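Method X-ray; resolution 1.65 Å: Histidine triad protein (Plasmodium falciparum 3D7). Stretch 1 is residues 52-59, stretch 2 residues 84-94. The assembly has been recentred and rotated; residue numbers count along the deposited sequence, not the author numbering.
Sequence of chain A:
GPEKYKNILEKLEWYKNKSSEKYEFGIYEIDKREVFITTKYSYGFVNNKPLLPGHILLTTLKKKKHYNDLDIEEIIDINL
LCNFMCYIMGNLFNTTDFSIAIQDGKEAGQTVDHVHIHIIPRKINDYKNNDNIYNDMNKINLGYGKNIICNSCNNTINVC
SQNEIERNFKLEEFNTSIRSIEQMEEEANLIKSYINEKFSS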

# COMPACT_ATOMS: atom_id res chain seq x y z
N LEU A 52 3.17 7.77 16.39
CA LEU A 52 2.30 8.91 16.63
C LEU A 52 0.94 8.37 17.05
O LEU A 52 0.66 7.20 16.77
CB LEU A 52 2.12 9.73 15.33
CG LEU A 52 3.33 10.49 14.78
CD1 LEU A 52 2.99 11.07 13.40
CD2 LEU A 52 3.75 11.63 15.71
N PRO A 53 0.02 9.20 17.63
CA PRO A 53 -1.32 8.68 18.00
C PRO A 53 -2.13 8.12 16.84
O PRO A 53 -2.15 8.68 15.76
CB PRO A 53 -2.03 9.89 18.61
CG PRO A 53 -0.96 10.84 18.98
CD PRO A 53 0.17 10.62 18.04
N GLY A 54 -2.81 7.01 17.08
CA GLY A 54 -3.63 6.38 16.05
C GLY A 54 -2.88 5.47 15.11
O GLY A 54 -3.49 4.89 14.21
N HIS A 55 -1.60 5.25 15.37
CA HIS A 55 -0.75 4.32 14.57
C HIS A 55 -1.30 2.91 14.71
O HIS A 55 -1.33 2.35 15.81
CB HIS A 55 0.70 4.39 15.08
CG HIS A 55 1.72 3.63 14.27
ND1 HIS A 55 3.08 3.83 14.47
CD2 HIS A 55 1.56 2.68 13.32
CE1 HIS A 55 3.69 3.01 13.63
NE2 HIS A 55 2.82 2.31 12.90
N ILE A 56 -1.79 2.36 13.60
CA ILE A 56 -2.36 1.02 13.55
C ILE A 56 -1.62 0.13 12.57
O ILE A 56 -0.92 0.62 11.68
CB ILE A 56 -3.87 1.03 13.28
CG1 ILE A 56 -4.15 1.77 11.94
CG2 ILE A 56 -4.63 1.72 14.48
CD1 ILE A 56 -5.51 1.52 11.36
N LEU A 57 -1.83 -1.16 12.71
CA LEU A 57 -1.21 -2.18 11.85
C LEU A 57 -2.25 -3.07 11.23
O LEU A 57 -3.22 -3.43 11.91
CB LEU A 57 -0.23 -3.03 12.70
CG LEU A 57 0.87 -2.25 13.42
CD1 LEU A 57 1.52 -3.07 14.50
CD2 LEU A 57 1.88 -1.68 12.43
N LEU A 58 -2.05 -3.46 9.97
CA LEU A 58 -2.92 -4.43 9.29
C LEU A 58 -2.04 -5.59 8.88
O LEU A 58 -0.94 -5.35 8.38
CB LEU A 58 -3.57 -3.86 8.02
CG LEU A 58 -4.31 -2.52 8.16
CD1 LEU A 58 -5.06 -2.22 6.89
CD2 LEU A 58 -5.33 -2.53 9.28
N THR A 59 -2.50 -6.83 9.09
CA THR A 59 -1.67 -7.96 8.70
C THR A 59 -2.52 -9.07 8.18
O THR A 59 -3.75 -9.04 8.35
CB THR A 59 -0.72 -8.38 9.86
OG1 THR A 59 0.29 -9.26 9.36
CG2 THR A 59 -1.44 -9.09 10.96
N PHE A 84 -10.31 1.37 3.71
CA PHE A 84 -11.43 1.44 4.67
C PHE A 84 -10.93 2.02 6.00
O PHE A 84 -11.59 2.90 6.57
CB PHE A 84 -12.05 0.06 4.88
CG PHE A 84 -13.14 0.03 5.94
CD1 PHE A 84 -14.41 0.55 5.67
CD2 PHE A 84 -12.87 -0.43 7.23
CE1 PHE A 84 -15.41 0.53 6.64
CE2 PHE A 84 -13.87 -0.40 8.22
CZ PHE A 84 -15.14 0.05 7.91
N MET A 85 -9.76 1.53 6.52
CA MET A 85 -9.24 2.01 7.80
C MET A 85 -8.75 3.45 7.75
O MET A 85 -8.90 4.16 8.73
CB MET A 85 -8.17 1.07 8.37
CG MET A 85 -8.74 -0.25 8.87
SD MET A 85 -10.17 -0.09 10.04
CE MET A 85 -9.57 0.99 11.16
N CYS A 86 -8.25 3.94 6.58
CA CYS A 86 -7.89 5.34 6.47
C CYS A 86 -9.15 6.19 6.58
O CYS A 86 -9.11 7.24 7.21
CB CYS A 86 -7.14 5.63 5.18
SG CYS A 86 -5.47 4.98 5.19
N TYR A 87 -10.26 5.71 6.03
CA TYR A 87 -11.55 6.40 6.15
C TYR A 87 -11.98 6.47 7.63
O TYR A 87 -12.23 7.56 8.15
CB TYR A 87 -12.61 5.72 5.30
CG TYR A 87 -13.99 6.34 5.40
CD1 TYR A 87 -14.29 7.55 4.76
CD2 TYR A 87 -15.00 5.75 6.16
CE1 TYR A 87 -15.56 8.11 4.83
CE2 TYR A 87 -16.26 6.32 6.27
CZ TYR A 87 -16.54 7.49 5.58
OH TYR A 87 -17.80 8.04 5.65
N ILE A 88 -11.98 5.32 8.33
CA ILE A 88 -12.36 5.27 9.76
C ILE A 88 -11.47 6.14 10.62
O ILE A 88 -11.98 6.95 11.39
CB ILE A 88 -12.34 3.78 10.25
CG1 ILE A 88 -13.40 2.90 9.51
CG2 ILE A 88 -12.48 3.70 11.78
CD1 ILE A 88 -14.94 3.39 9.60
N MET A 89 -10.13 5.97 10.51
CA MET A 89 -9.17 6.73 11.30
C MET A 89 -9.27 8.22 11.02
O MET A 89 -9.05 9.03 11.93
CB MET A 89 -7.73 6.21 11.14
CG MET A 89 -7.55 4.73 11.49
SD MET A 89 -8.06 4.28 13.18
CE MET A 89 -6.74 4.90 14.08
N GLY A 90 -9.59 8.55 9.77
CA GLY A 90 -9.77 9.93 9.33
C GLY A 90 -10.89 10.57 10.11
O GLY A 90 -10.71 11.65 10.68
N ASN A 91 -12.02 9.86 10.21
CA ASN A 91 -13.19 10.29 10.98
C ASN A 91 -12.93 10.35 12.49
O ASN A 91 -13.37 11.30 13.13
CB ASN A 91 -14.38 9.42 10.66
CG ASN A 91 -14.88 9.54 9.23
OD1 ASN A 91 -14.50 10.43 8.47
ND2 ASN A 91 -15.77 8.64 8.84
N LEU A 92 -12.17 9.37 13.05
CA LEU A 92 -11.87 9.31 14.49
C LEU A 92 -10.80 10.28 15.00
O LEU A 92 -10.95 10.83 16.09
CB LEU A 92 -11.48 7.87 14.92
CG LEU A 92 -12.57 6.83 14.94
CD1 LEU A 92 -11.97 5.46 15.19
CD2 LEU A 92 -13.63 7.14 16.03
N PHE A 93 -9.70 10.46 14.24
CA PHE A 93 -8.58 11.31 14.63
C PHE A 93 -8.65 12.71 14.02
O PHE A 93 -7.76 13.52 14.25
CB PHE A 93 -7.24 10.59 14.32
CG PHE A 93 -6.95 9.54 15.37
CD1 PHE A 93 -7.58 8.30 15.33
CD2 PHE A 93 -6.14 9.84 16.46
CE1 PHE A 93 -7.40 7.37 16.36
CE2 PHE A 93 -5.95 8.90 17.48
CZ PHE A 93 -6.58 7.67 17.42
N ASN A 94 -9.74 13.02 13.31
CA ASN A 94 -10.03 14.30 12.65
C ASN A 94 -8.86 14.74 11.74
O ASN A 94 -8.17 15.74 11.98
CB ASN A 94 -10.47 15.38 13.66
CG ASN A 94 -11.69 14.95 14.44
OD1 ASN A 94 -12.70 14.50 13.89
ND2 ASN A 94 -11.58 15.00 15.76

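At the apolar centre of this contact, Ile56 of the strand meets two methionines one helical turn apart. Its CD1 lies 4.0 Å from Met85 CB and 3.8 Å from Met89 CG, so one methyl packs against both. The p rotamer of Ile56 (chi1 57°) accompanies this placement, and both methionines, m at every chi angle, offer flexible, unbranched chains that can follow the surface of a beta-branched neighbour. Two residues along the strand, on the same side, Leu58 extends the apolar surface: its CD2 is 4.1 Å from Met85 CG. Strand and helix run nearly antiparallel, at 162°, so advancing along the strand means stepping back along the helix.

In the other direction lies Gly54. Its CA sits over one face of the Phe93 ring, 3.5 Å from CZ, in a CH-pi contact. A CB here would fall 3.1 Å from Phe93 CE2, and the backbone angles (84/5) independently call for glycine, within a type II turn closed by His55 N to Leu52 O at 3.3 Å. Pro53 suits the second position of the turn, its ring holding phi near the -60° found here, and its CB adds a looser apolar contact with Phe93 CE2 at 4.2 Å; the flat ring of Phe93 offers a face on which the bare CA of Gly54 can rest.

Polar atoms contribute little: Gly54 O approaches Met89 CE at 3.3 Å, but no hydrogen bond joins the stretches. The CA-to-CB bond of His55 points away from the helix, and its ring is hydrogen-bonded elsewhere in the structure.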